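Side-chain contacts in SsfX3 (Streptomyces sp. SF2575, PDB 3SKV), which acts as a salicylyl acyltransferase of the GDSL/SGNH hydrolase-like family in a tetracycline biosynthetic pathway: residues W158-T161 / L162-F165; A237-I240 / R241-A245; L300-D304 / K305-A309; V316-A319 / E320-K324; D334-V338 / W339-R343. The protein carries 1 engineered substitution. All coordinates share one frame; numbering follows the deposited sequence.

Interaction 1: W158-T161 / L162-F165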
loop_
_atom_site.group_PDB
_atom_site.type_symbol
_atom_site.label_atom_id
_atom_site.label_comp_id
_atom_site.label_asym_id
_atom_site.label_seq_id
_atom_site.Cartn_x
_atom_site.Cartn_y
_atom_site.Cartn_z
ATOM N N TRP A 158 0.532 1.125 12.524
ATOM C CA TRP A 158 0.451 1.386 11.093
ATOM C C TRP A 158 1.358 2.546 10.803
ATOM O O TRP A 158 1.079 3.696 11.163
ATOM C CB TRP A 158 -0.973 1.714 10.683
ATOM C CG TRP A 158 -1.839 0.515 10.625
ATOM C CD1 TRP A 158 -2.326 -0.206 11.676
ATOM C CD2 TRP A 158 -2.422 -0.046 9.443
ATOM N NE1 TRP A 158 -3.139 -1.223 11.215
ATOM C CE2 TRP A 158 -3.213 -1.149 9.850
ATOM C CE3 TRP A 158 -2.304 0.240 8.074
ATOM C CZ2 TRP A 158 -3.898 -1.947 8.941
ATOM C CZ3 TRP A 158 -2.935 -0.590 7.175
ATOM C CH2 TRP A 158 -3.747 -1.651 7.607
ATOM N N LEU A 159 2.465 2.230 10.183
ATOM C CA LEU A 159 3.550 3.152 9.862
ATOM C C LEU A 159 3.128 4.234 8.856
ATOM O O LEU A 159 2.196 3.991 8.082
ATOM C CB LEU A 159 4.779 2.340 9.376
ATOM C CG LEU A 159 5.310 1.199 10.318
ATOM C CD1 LEU A 159 6.742 0.809 9.937
ATOM C CD2 LEU A 159 5.315 1.635 11.801
ATOM N N PRO A 160 3.766 5.436 8.889
ATOM C CA PRO A 160 3.390 6.512 7.957
ATOM C C PRO A 160 3.474 6.138 6.479
ATOM O O PRO A 160 4.335 5.370 6.063
ATOM C CB PRO A 160 4.343 7.657 8.338
ATOM C CG PRO A 160 5.503 6.969 8.979
ATOM C CD PRO A 160 4.871 5.880 9.770
ATOM N N THR A 161 2.564 6.715 5.702
ATOM C CA THR A 161 2.343 6.447 4.285
ATOM C C THR A 161 3.261 7.085 3.246
ATOM O O THR A 161 3.513 6.455 2.214
ATOM C CB THR A 161 0.852 6.579 3.929
ATOM O OG1 THR A 161 0.356 7.811 4.448
ATOM C CG2 THR A 161 0.011 5.425 4.463
ATOM N N LEU A 162 3.735 8.314 3.460
ATOM C CA LEU A 162 4.576 8.981 2.451
ATOM C C LEU A 162 6.007 9.266 2.951
ATOM O O LEU A 162 6.678 10.191 2.463
ATOM C CB LEU A 162 3.865 10.280 1.993
ATOM C CG LEU A 162 2.422 10.094 1.483
ATOM C CD1 LEU A 162 1.568 11.353 1.705
ATOM C CD2 LEU A 162 2.404 9.569 0.051
ATOM N N LEU A 163 6.471 8.446 3.909
ATOM C CA LEU A 163 7.734 8.616 4.591
ATOM C C LEU A 163 8.505 7.325 4.724
ATOM O O LEU A 163 7.917 6.252 4.825
ATOM C CB LEU A 163 7.379 9.040 6.028
ATOM C CG LEU A 163 7.442 10.503 6.499
ATOM C CD1 LEU A 163 6.812 11.476 5.534
ATOM C CD2 LEU A 163 6.732 10.626 7.820
ATOM N N GLN A 164 9.821 7.445 4.879
ATOM C CA GLN A 164 10.678 6.319 5.234
ATOM C C GLN A 164 10.699 6.335 6.776
ATOM O O GLN A 164 10.925 7.379 7.379
ATOM C CB GLN A 164 12.090 6.489 4.673
ATOM C CG GLN A 164 12.148 6.387 3.165
ATOM C CD GLN A 164 13.548 6.603 2.635
ATOM O OE1 GLN A 164 14.559 6.239 3.252
ATOM N NE2 GLN A 164 13.633 7.132 1.434
ATOM N N PHE A 165 10.387 5.225 7.401
ATOM C CA PHE A 165 10.320 5.135 8.866
ATOM C C PHE A 165 11.281 4.056 9.360
ATOM O O PHE A 165 11.192 2.925 8.899
ATOM C CB PHE A 165 8.882 4.796 9.294
ATOM C CG PHE A 165 8.631 4.781 10.787
ATOM C CD1 PHE A 165 8.207 5.933 11.450
ATOM C CD2 PHE A 165 8.744 3.598 11.514
ATOM C CE1 PHE A 165 7.939 5.910 12.813
ATOM C CE2 PHE A 165 8.490 3.575 12.883
ATOM C CZ PHE A 165 8.067 4.724 13.524
#
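P160 and L163 face each other across a tight reversal of the backbone: T161 is near-helical and L162 takes a bridging conformation (phi -116°, psi 27°), which brings P160 CA to 5.9 Å from L163 CA. The proline ring fills the inside of the bend. P160 CB meets L163 CD2 at 3.8 Å, and P160 CD lies 3.7 Å from F165 CD1, each pair of side chains crossing at about a right angle. The chain here passes from strand 153-158 in one antiparallel sheet to strand 164-172 in another, consistent with the jelly roll of this protein; T82 OG1, with one proton to share, is in hydrogen-bonding reach of the carbonyl oxygens of P160 and L163. F165, its CG trans to the backbone N (chi1 -175°), swings its ring back beside L159 and P160, meeting both obliquely; F165 CD2 is 3.8 Å from L159 CD1. With an alanine here, L159 and P160 would probably lose their shared apolar partner and Y100 the ring lying nearly parallel to its own. L121 touches both L159 and F165.

Interaction 2: A237-I240 / R241-A245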
loop_
_atom_site.group_PDB
_atom_site.type_symbol
_atom_site.label_atom_id
_atom_site.label_comp_id
_atom_site.label_asym_id
_atom_site.label_seq_id
_atom_site.Cartn_x
_atom_site.Cartn_y
_atom_site.Cartn_z
ATOM N N ALA A 237 6.531 -7.957 -11.298
ATOM C CA ALA A 237 5.833 -9.219 -11.553
ATOM C C ALA A 237 6.589 -10.369 -10.863
ATOM O O ALA A 237 5.955 -11.253 -10.275
ATOM C CB ALA A 237 5.750 -9.483 -13.046
ATOM N N ARG A 238 7.946 -10.359 -10.952
ATOM C CA ARG A 238 8.817 -11.343 -10.293
ATOM C C ARG A 238 8.672 -11.250 -8.769
ATOM O O ARG A 238 8.647 -12.272 -8.096
ATOM C CB ARG A 238 10.267 -11.133 -10.697
ATOM C CG ARG A 238 10.556 -11.483 -12.171
ATOM C CD ARG A 238 11.997 -11.167 -12.547
ATOM N NE ARG A 238 12.903 -12.215 -12.088
ATOM C CZ ARG A 238 13.682 -12.148 -11.013
ATOM N NH1 ARG A 238 13.704 -11.051 -10.264
ATOM N NH2 ARG A 238 14.460 -13.171 -10.689
ATOM N N LEU A 239 8.562 -10.018 -8.232
ATOM C CA LEU A 239 8.357 -9.748 -6.819
ATOM C C LEU A 239 7.010 -10.344 -6.366
ATOM O O LEU A 239 6.983 -11.130 -5.419
ATOM C CB LEU A 239 8.425 -8.230 -6.542
ATOM C CG LEU A 239 8.429 -7.787 -5.065
ATOM C CD1 LEU A 239 9.497 -8.528 -4.265
ATOM C CD2 LEU A 239 8.673 -6.342 -4.945
ATOM N N ILE A 240 5.920 -10.017 -7.068
ATOM C CA ILE A 240 4.592 -10.548 -6.783
ATOM C C ILE A 240 4.612 -12.079 -6.782
ATOM O O ILE A 240 4.078 -12.696 -5.853
ATOM C CB ILE A 240 3.542 -9.978 -7.761
ATOM C CG1 ILE A 240 3.378 -8.451 -7.558
ATOM C CG2 ILE A 240 2.198 -10.722 -7.603
ATOM C CD1 ILE A 240 2.630 -7.706 -8.644
ATOM N N ARG A 241 5.241 -12.678 -7.808
ATOM C CA ARG A 241 5.383 -14.118 -7.977
ATOM C C ARG A 241 6.086 -14.748 -6.760
ATOM O O ARG A 241 5.701 -15.842 -6.329
ATOM C CB ARG A 241 6.220 -14.391 -9.244
ATOM C CG ARG A 241 6.468 -15.857 -9.533
ATOM C CD ARG A 241 7.637 -16.109 -10.452
ATOM N NE ARG A 241 8.873 -15.579 -9.898
ATOM C CZ ARG A 241 9.984 -15.396 -10.598
ATOM N NH1 ARG A 241 10.007 -15.651 -11.904
ATOM N NH2 ARG A 241 11.065 -14.910 -10.013
ATOM N N ASP A 242 7.128 -14.060 -6.233
ATOM C CA ASP A 242 7.931 -14.558 -5.127
ATOM C C ASP A 242 7.381 -14.230 -3.726
ATOM O O ASP A 242 7.936 -14.658 -2.725
ATOM C CB ASP A 242 9.406 -14.152 -5.329
ATOM C CG ASP A 242 10.041 -14.703 -6.620
ATOM O OD1 ASP A 242 9.639 -15.805 -7.066
ATOM O OD2 ASP A 242 10.929 -14.022 -7.189
ATOM N N LEU A 243 6.248 -13.540 -3.664
ATOM C CA LEU A 243 5.567 -13.136 -2.430
ATOM C C LEU A 243 4.367 -14.068 -2.137
ATOM O O LEU A 243 3.751 -14.526 -3.095
ATOM C CB LEU A 243 5.054 -11.701 -2.641
ATOM C CG LEU A 243 5.691 -10.527 -1.885
ATOM C CD1 LEU A 243 7.040 -10.830 -1.349
ATOM C CD2 LEU A 243 5.754 -9.302 -2.735
ATOM N N PRO A 244 3.984 -14.354 -0.855
ATOM C CA PRO A 244 2.757 -15.162 -0.630
ATOM C C PRO A 244 1.519 -14.331 -1.017
ATOM O O PRO A 244 1.488 -13.099 -0.782
ATOM C CB PRO A 244 2.779 -15.457 0.876
ATOM C CG PRO A 244 3.600 -14.382 1.483
ATOM C CD PRO A 244 4.561 -13.871 0.428
ATOM N N ALA A 245 0.524 -14.982 -1.651
ATOM C CA ALA A 245 -0.674 -14.266 -2.094
ATOM C C ALA A 245 -1.871 -15.154 -2.230
ATOM O O ALA A 245 -1.807 -16.219 -2.861
ATOM C CB ALA A 245 -0.408 -13.580 -3.425
#
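R238 and R241 project side by side from successive turns of helix 234-242, pointing the same way. The R238 chain leaves with CG beside the backbone N and bends at chi3; R241 has CG anti to its backbone N (chi1 179°) and also bends at chi3. These bends bring R241 NH2 over one face of the R238 guanidinium, offset toward its rim and 3.9 Å from R238 NE, with the two planes 76° apart. R241 then curls round to its neighbour D242 and grips it side-on with two nitrogens. R241 NE reaches D242 OD1 at 2.9 Å from above the carboxylate plane, whereas R241 NH2 meets D242 OD2 at 3.0 Å on its syn side and nearly straight (173°). Elsewhere on the helix, L243 CD2 packs against L239 CG at 3.9 Å, and L223 of strand 219-223 touches both leucines. The backbone is still helical at R241 N, which bonds A237 O at 2.9 Å; L243 N takes I240 O at 3.2 Å. The D242 carboxylate has a second salt bridge, from OD1 to R280 NE, and R241 NH1 has one to E279 OE1. R241 and D242 probably neutralise each other largely, with E279 and R280 extending the network, and this would ease the closeness of R241 to R238, whose charge lies near D242 without touching it.

Interaction 3: L300-D304 / K305-A309; sequences LPADD and KPTVA
A302 and K305 close a tight turn at the surface of the GDSL/SGNH domain, in the loop that leads from strand 286-290 into helix 308-324. Between them D303 and D304 both adopt left-handed helical torsions, with phi positive, and both residues are exposed at the surface. K305 N donates to A302 O at 3.1 Å, coming from above the carbonyl plane with a bent angle of 142°. K305 CB settles against the same corner, 3.3 Å from D303 O. Beyond CB the lysine leads away from the turn: CG is anti to its backbone N, and the chain then bends at chi2 and chi3 to reach helix 254-257, where NZ bonds F257 O and the ammonium makes a cation-pi contact with the F257 ring. The amine thus has its partners on helix 254-257 and not in the turn. Two residues on, T307 is the N-cap of helix 308-324. Its OG1 caps a backbone N in the first turn, while T307 N is bonded to D310 OD2, the reciprocal pairing of a capping box. With OG1 taken up in this way, the methyl is left facing back toward the turn, and T307 CG2 meets A302 CB at 4.0 Å.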
loop_
_atom_site.group_PDB
_atom_site.type_symbol
_atom_site.label_atom_id
_atom_site.label_comp_id
_atom_site.label_asym_id
_atom_site.label_seq_id
_atom_site.Cartn_x
_atom_site.Cartn_y
_atom_site.Cartn_z
ATOM N N LEU A 300 -8.197 14.945 -21.400
ATOM C CA LEU A 300 -7.222 15.536 -22.307
ATOM C C LEU A 300 -7.632 15.330 -23.767
ATOM O O LEU A 300 -8.212 14.283 -24.084
ATOM C CB LEU A 300 -5.830 14.927 -22.077
ATOM C CG LEU A 300 -5.074 15.292 -20.802
ATOM C CD1 LEU A 300 -3.674 14.760 -20.872
ATOM C CD2 LEU A 300 -4.999 16.791 -20.586
ATOM N N PRO A 301 -7.379 16.314 -24.666
ATOM C CA PRO A 301 -7.750 16.133 -26.083
ATOM C C PRO A 301 -6.871 15.050 -26.730
ATOM O O PRO A 301 -5.654 15.045 -26.512
ATOM C CB PRO A 301 -7.535 17.531 -26.685
ATOM C CG PRO A 301 -7.419 18.471 -25.489
ATOM C CD PRO A 301 -6.745 17.630 -24.458
ATOM N N ALA A 302 -7.511 14.095 -27.454
ATOM C CA ALA A 302 -6.911 12.916 -28.093
ATOM C C ALA A 302 -5.560 13.120 -28.792
ATOM O O ALA A 302 -4.643 12.322 -28.556
ATOM C CB ALA A 302 -7.907 12.250 -29.028
ATOM N N ASP A 303 -5.433 14.196 -29.623
ATOM C CA ASP A 303 -4.235 14.564 -30.408
ATOM C C ASP A 303 -3.662 13.342 -31.176
ATOM O O ASP A 303 -2.462 13.055 -31.074
ATOM C CB ASP A 303 -3.174 15.249 -29.502
ATOM C CG ASP A 303 -1.958 15.807 -30.237
ATOM O OD1 ASP A 303 -2.132 16.749 -31.052
ATOM O OD2 ASP A 303 -0.834 15.290 -30.008
ATOM N N ASP A 304 -4.541 12.587 -31.891
ATOM C CA ASP A 304 -4.197 11.342 -32.612
ATOM C C ASP A 304 -3.082 10.500 -31.920
ATOM O O ASP A 304 -2.129 10.009 -32.535
ATOM C CB ASP A 304 -3.960 11.579 -34.115
ATOM C CG ASP A 304 -4.729 10.594 -34.979
ATOM O OD1 ASP A 304 -4.375 9.379 -34.965
ATOM O OD2 ASP A 304 -5.702 11.023 -35.647
ATOM N N LYS A 305 -3.218 10.402 -30.600
ATOM C CA LYS A 305 -2.329 9.726 -29.672
ATOM C C LYS A 305 -3.263 8.873 -28.804
ATOM O O LYS A 305 -4.375 9.341 -28.502
ATOM C CB LYS A 305 -1.589 10.789 -28.819
ATOM C CG LYS A 305 -0.582 10.269 -27.806
ATOM C CD LYS A 305 -0.623 11.058 -26.491
ATOM C CE LYS A 305 -0.630 10.154 -25.263
ATOM N NZ LYS A 305 -0.404 10.912 -23.991
ATOM N N PRO A 306 -2.859 7.633 -28.397
ATOM C CA PRO A 306 -3.754 6.826 -27.537
ATOM C C PRO A 306 -4.269 7.551 -26.298
ATOM O O PRO A 306 -3.559 8.365 -25.705
ATOM C CB PRO A 306 -2.894 5.620 -27.139
ATOM C CG PRO A 306 -1.844 5.537 -28.176
ATOM C CD PRO A 306 -1.594 6.917 -28.685
ATOM N N THR A 307 -5.518 7.252 -25.929
ATOM C CA THR A 307 -6.216 7.854 -24.794
ATOM C C THR A 307 -6.269 6.867 -23.621
ATOM O O THR A 307 -5.925 5.693 -23.773
ATOM C CB THR A 307 -7.647 8.271 -25.230
ATOM O OG1 THR A 307 -8.434 7.107 -25.497
ATOM C CG2 THR A 307 -7.662 9.178 -26.450
ATOM N N VAL A 308 -6.734 7.351 -22.462
ATOM C CA VAL A 308 -6.949 6.555 -21.253
ATOM C C VAL A 308 -7.965 5.431 -21.578
ATOM O O VAL A 308 -7.739 4.274 -21.203
ATOM C CB VAL A 308 -7.403 7.420 -20.058
ATOM C CG1 VAL A 308 -7.748 6.548 -18.849
ATOM C CG2 VAL A 308 -6.335 8.450 -19.683
ATOM N N ALA A 309 -9.030 5.768 -22.330
ATOM C CA ALA A 309 -10.054 4.817 -22.775
ATOM C C ALA A 309 -9.443 3.649 -23.560
ATOM O O ALA A 309 -9.802 2.496 -23.313
ATOM C CB ALA A 309 -11.089 5.531 -23.620
#

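Interaction 4: V316-A319 / E320-K324; sequences VKVA and ELLRK
E320 begins the second half of this helical stretch by turning back along V316: E320 N bonds V316 O at 3.0 Å, and the two side chains run side by side. CG of E320 stands anti to its carbonyl carbon (chi1 -72°) and the chain is extended beyond it, laying OE2 3.5 Å from V316 CG1. K317 NZ, 5.9 Å from E320 OE1, is too distant for a salt bridge. L321 N takes K317 O at 2.9 Å, and the L321 carbonyl receives H325 ND1. L322 N meets V318 O at 2.9 Å almost straight (170°), while L322 CD2 rests on V318 CG1 at 3.8 Å. These two side chains face helix 266-278, with V318 on P267, L270 and V271 and L322 on V274. R323 N bonds A319 O at 3.1 Å, its side chain reaching H331 of strand 330-333, and K324 N continues the pattern to E320 O. Helix 308-324 is the connection of a beta-alpha-beta unit between strands 286-290 and 330-333. Its chemistry is accordingly divided: apolar V318 and L322 hold the helix against its neighbour and V316 and A319 meet strand residue Y332, whereas E320, K317, R323 and K324 present charge at exposed positions.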
loop_
_atom_site.group_PDB
_atom_site.type_symbol
_atom_site.label_atom_id
_atom_site.label_comp_id
_atom_site.label_asym_id
_atom_site.label_seq_id
_atom_site.Cartn_x
_atom_site.Cartn_y
_atom_site.Cartn_z
ATOM N N VAL A 316 -9.172 -4.997 -20.744
ATOM C CA VAL A 316 -10.331 -5.833 -21.047
ATOM C C VAL A 316 -9.936 -6.966 -22.003
ATOM O O VAL A 316 -10.289 -8.115 -21.752
ATOM C CB VAL A 316 -11.531 -5.034 -21.657
ATOM C CG1 VAL A 316 -12.732 -5.946 -21.860
ATOM C CG2 VAL A 316 -11.923 -3.819 -20.819
ATOM N N LYS A 317 -9.270 -6.633 -23.128
ATOM C CA LYS A 317 -8.892 -7.607 -24.148
ATOM C C LYS A 317 -7.978 -8.701 -23.633
ATOM O O LYS A 317 -8.210 -9.867 -23.968
ATOM C CB LYS A 317 -8.324 -6.939 -25.415
ATOM C CG LYS A 317 -9.412 -6.313 -26.301
ATOM C CD LYS A 317 -8.850 -5.778 -27.621
ATOM C CE LYS A 317 -9.884 -5.006 -28.420
ATOM N NZ LYS A 317 -10.854 -5.894 -29.124
ATOM N N VAL A 318 -6.967 -8.338 -22.805
ATOM C CA VAL A 318 -6.004 -9.282 -22.221
ATOM C C VAL A 318 -6.714 -10.241 -21.249
ATOM O O VAL A 318 -6.473 -11.454 -21.285
ATOM C CB VAL A 318 -4.809 -8.537 -21.563
ATOM C CG1 VAL A 318 -3.984 -9.453 -20.647
ATOM C CG2 VAL A 318 -3.935 -7.887 -22.619
ATOM N N ALA A 319 -7.618 -9.695 -20.427
ATOM C CA ALA A 319 -8.398 -10.466 -19.471
ATOM C C ALA A 319 -9.249 -11.506 -20.201
ATOM O O ALA A 319 -9.242 -12.670 -19.808
ATOM C CB ALA A 319 -9.276 -9.533 -18.659
ATOM N N GLU A 320 -9.908 -11.107 -21.304
ATOM C CA GLU A 320 -10.716 -12.008 -22.113
ATOM C C GLU A 320 -9.826 -13.075 -22.782
ATOM O O GLU A 320 -10.202 -14.244 -22.812
ATOM C CB GLU A 320 -11.512 -11.227 -23.180
ATOM C CG GLU A 320 -12.676 -10.399 -22.653
ATOM C CD GLU A 320 -13.343 -9.410 -23.608
ATOM O OE1 GLU A 320 -12.866 -9.250 -24.758
ATOM O OE2 GLU A 320 -14.342 -8.776 -23.189
ATOM N N LEU A 321 -8.643 -12.674 -23.281
ATOM C CA LEU A 321 -7.690 -13.566 -23.938
ATOM C C LEU A 321 -7.167 -14.648 -22.983
ATOM O O LEU A 321 -7.200 -15.822 -23.320
ATOM C CB LEU A 321 -6.557 -12.750 -24.579
ATOM C CG LEU A 321 -5.435 -13.550 -25.247
ATOM C CD1 LEU A 321 -5.791 -13.937 -26.649
ATOM C CD2 LEU A 321 -4.112 -12.812 -25.191
ATOM N N LEU A 322 -6.743 -14.257 -21.777
ATOM C CA LEU A 322 -6.263 -15.182 -20.753
ATOM C C LEU A 322 -7.361 -16.179 -20.329
ATOM O O LEU A 322 -7.097 -17.382 -20.237
ATOM C CB LEU A 322 -5.749 -14.384 -19.548
ATOM C CG LEU A 322 -4.267 -13.979 -19.485
ATOM C CD1 LEU A 322 -3.634 -13.859 -20.848
ATOM C CD2 LEU A 322 -4.110 -12.718 -18.728
ATOM N N ARG A 323 -8.586 -15.676 -20.120
ATOM C CA ARG A 323 -9.786 -16.434 -19.762
ATOM C C ARG A 323 -10.134 -17.451 -20.864
ATOM O O ARG A 323 -10.247 -18.639 -20.555
ATOM C CB ARG A 323 -10.971 -15.468 -19.507
ATOM C CG ARG A 323 -12.195 -16.079 -18.798
ATOM C CD ARG A 323 -13.039 -15.002 -18.108
ATOM N NE ARG A 323 -13.853 -15.516 -16.995
ATOM C CZ ARG A 323 -13.971 -14.927 -15.804
ATOM N NH1 ARG A 323 -13.307 -13.808 -15.538
ATOM N NH2 ARG A 323 -14.737 -15.464 -14.862
ATOM N N LYS A 324 -10.238 -16.988 -22.147
ATOM C CA LYS A 324 -10.587 -17.776 -23.335
ATOM C C LYS A 324 -9.656 -18.999 -23.504
ATOM O O LYS A 324 -10.103 -20.083 -23.884
ATOM C CB LYS A 324 -10.531 -16.875 -24.579
ATOM C CG LYS A 324 -10.960 -17.548 -25.868
ATOM C CD LYS A 324 -10.573 -16.738 -27.073
ATOM C CE LYS A 324 -9.956 -17.639 -28.100
ATOM N NZ LYS A 324 -9.410 -16.863 -29.238
#

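Interaction 5: D334-V338 / W339-R343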
loop_
_atom_site.group_PDB
_atom_site.type_symbol
_atom_site.label_atom_id
_atom_site.label_comp_id
_atom_site.label_asym_id
_atom_site.label_seq_id
_atom_site.Cartn_x
_atom_site.Cartn_y
_atom_site.Cartn_z
ATOM N N ASP A 334 -13.521 -3.073 -13.753
ATOM C CA ASP A 334 -13.682 -1.792 -14.424
ATOM C C ASP A 334 -13.443 -0.672 -13.391
ATOM O O ASP A 334 -14.180 -0.584 -12.413
ATOM C CB ASP A 334 -15.101 -1.733 -15.023
ATOM C CG ASP A 334 -15.465 -0.549 -15.908
ATOM O OD1 ASP A 334 -14.556 0.280 -16.220
ATOM O OD2 ASP A 334 -16.658 -0.463 -16.316
ATOM N N GLY A 335 -12.383 0.129 -13.597
ATOM C CA GLY A 335 -12.032 1.256 -12.726
ATOM C C GLY A 335 -13.097 2.350 -12.675
ATOM O O GLY A 335 -13.192 3.076 -11.693
ATOM N N MET A 336 -13.891 2.483 -13.751
ATOM C CA MET A 336 -15.034 3.396 -13.863
ATOM C C MET A 336 -16.161 2.896 -12.954
ATOM O O MET A 336 -16.983 3.699 -12.526
ATOM C CB MET A 336 -15.542 3.495 -15.312
ATOM C CG MET A 336 -14.466 3.890 -16.301
ATOM S SD MET A 336 -13.891 5.595 -16.124
ATOM C CE MET A 336 -15.025 6.400 -17.222
ATOM N N ARG A 337 -16.195 1.581 -12.641
ATOM C CA ARG A 337 -17.190 1.041 -11.685
ATOM C C ARG A 337 -16.684 1.270 -10.257
ATOM O O ARG A 337 -17.470 1.623 -9.377
ATOM C CB ARG A 337 -17.532 -0.434 -11.946
ATOM C CG ARG A 337 -18.238 -0.634 -13.294
ATOM C CD ARG A 337 -18.750 -2.053 -13.492
ATOM N NE ARG A 337 -19.514 -2.502 -12.328
ATOM C CZ ARG A 337 -20.803 -2.237 -12.136
ATOM N NH1 ARG A 337 -21.494 -1.571 -13.053
ATOM N NH2 ARG A 337 -21.414 -2.647 -11.030
ATOM N N VAL A 338 -15.358 1.183 -10.051
ATOM C CA VAL A 338 -14.773 1.460 -8.741
ATOM C C VAL A 338 -14.788 2.970 -8.413
ATOM O O VAL A 338 -15.271 3.366 -7.353
ATOM C CB VAL A 338 -13.426 0.720 -8.483
ATOM C CG1 VAL A 338 -12.818 1.083 -7.132
ATOM C CG2 VAL A 338 -13.637 -0.783 -8.543
ATOM N N TRP A 339 -14.323 3.796 -9.335
ATOM C CA TRP A 339 -14.268 5.232 -9.144
ATOM C C TRP A 339 -14.460 5.922 -10.494
ATOM O O TRP A 339 -13.494 6.154 -11.217
ATOM C CB TRP A 339 -12.901 5.578 -8.519
ATOM C CG TRP A 339 -12.759 7.015 -8.133
ATOM C CD1 TRP A 339 -12.294 8.029 -8.910
ATOM C CD2 TRP A 339 -13.109 7.602 -6.869
ATOM N NE1 TRP A 339 -12.320 9.215 -8.210
ATOM C CE2 TRP A 339 -12.793 8.978 -6.945
ATOM C CE3 TRP A 339 -13.661 7.094 -5.676
ATOM C CZ2 TRP A 339 -12.991 9.854 -5.874
ATOM C CZ3 TRP A 339 -13.834 7.956 -4.610
ATOM C CH2 TRP A 339 -13.510 9.322 -4.717
ATOM N N GLY A 340 -15.698 6.214 -10.841
ATOM C CA GLY A 340 -16.017 6.820 -12.130
ATOM C C GLY A 340 -16.248 8.319 -12.144
ATOM O O GLY A 340 -16.037 8.999 -11.123
ATOM N N PRO A 341 -16.725 8.836 -13.317
ATOM C CA PRO A 341 -16.970 10.284 -13.465
ATOM C C PRO A 341 -18.102 10.851 -12.612
ATOM O O PRO A 341 -18.145 12.061 -12.369
ATOM C CB PRO A 341 -17.280 10.447 -14.964
ATOM C CG PRO A 341 -16.862 9.170 -15.609
ATOM C CD PRO A 341 -17.021 8.119 -14.579
ATOM N N GLU A 342 -19.015 9.982 -12.165
ATOM C CA GLU A 342 -20.154 10.333 -11.313
ATOM C C GLU A 342 -19.730 10.690 -9.868
ATOM O O GLU A 342 -20.555 11.178 -9.081
ATOM C CB GLU A 342 -21.253 9.238 -11.365
ATOM C CG GLU A 342 -20.918 7.900 -10.708
ATOM C CD GLU A 342 -19.610 7.249 -11.120
ATOM O OE1 GLU A 342 -19.401 7.020 -12.336
ATOM O OE2 GLU A 342 -18.759 7.041 -10.226
ATOM N N ARG A 343 -18.449 10.452 -9.534
ATOM C CA ARG A 343 -17.877 10.786 -8.228
ATOM C C ARG A 343 -17.679 12.290 -8.157
ATOM O O ARG A 343 -16.838 12.846 -8.866
ATOM C CB ARG A 343 -16.544 10.029 -8.010
ATOM C CG ARG A 343 -16.584 8.999 -6.887
ATOM C CD ARG A 343 -17.843 8.147 -6.908
ATOM N NE ARG A 343 -17.536 6.725 -6.868
ATOM C CZ ARG A 343 -18.241 5.832 -6.186
ATOM N NH1 ARG A 343 -19.310 6.208 -5.491
ATOM N NH2 ARG A 343 -17.886 4.553 -6.192
HETATM O O HOH W 1 -17.733 4.747 -9.638
#
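V338 O lies at the edge of the R343 guanidinium, in its plane, and receives NH2 at 3.1 Å in a nearly straight bond (165°), though the donor stands above the carbonyl plane. R343 CG lies 3.5 Å above one face of the W339 indole, offset toward its rim; Y348 meets the same ring edge-to-face and its OH bonds W339 NE1. E342 OE2 is 3.6 Å from R343 NE but well out of the guanidinium plane, an attraction of charges alone. Replacing R343 by an alanine would probably leave V338 O without its guanidinium donor, though S370 OG also bonds it, and would strip the aliphatic chain from the indole face. M336 bends at chi2 and chi3 to bring CE within 3.7 Å of P341 CG. A water takes a proton from G340 N at 2.8 Å and lies within bonding distance of R337 O and E342 OE2. The backbone closes with W339 N on G335 O at 2.7 Å, and R343 N on G340 O. This is a single-turn helix, N-capped weakly by D334, running straight into a type I beta turn from G340 to R343; it follows edge strand 330-333 in the chain, and V338 and R343 pack on helix 361-377 of the GDSL/SGNH fold.

In the fold
Interaction 1 is the buried, wholly apolar contact of the set and belongs to the N-terminal jelly-roll part, whereas the other four lie in the GDSL/SGNH part. Interactions 2 and 4 are partly buried, each with an apolar side turned inward, where both lean on helix 266-278, and a charged one toward the surface. Interaction 5, also partly buried, combines a buried indole with a surface methionine-proline contact. Interaction 3 is a surface turn, resting on one backbone bond and a methyl contact. It shares helix 308-324 with interaction 4, start against end, their centres about 23 Å apart. R241 is paired with carboxylates by direct bonds, while R343 bonds a carbonyl and meets its carboxylate by charge alone.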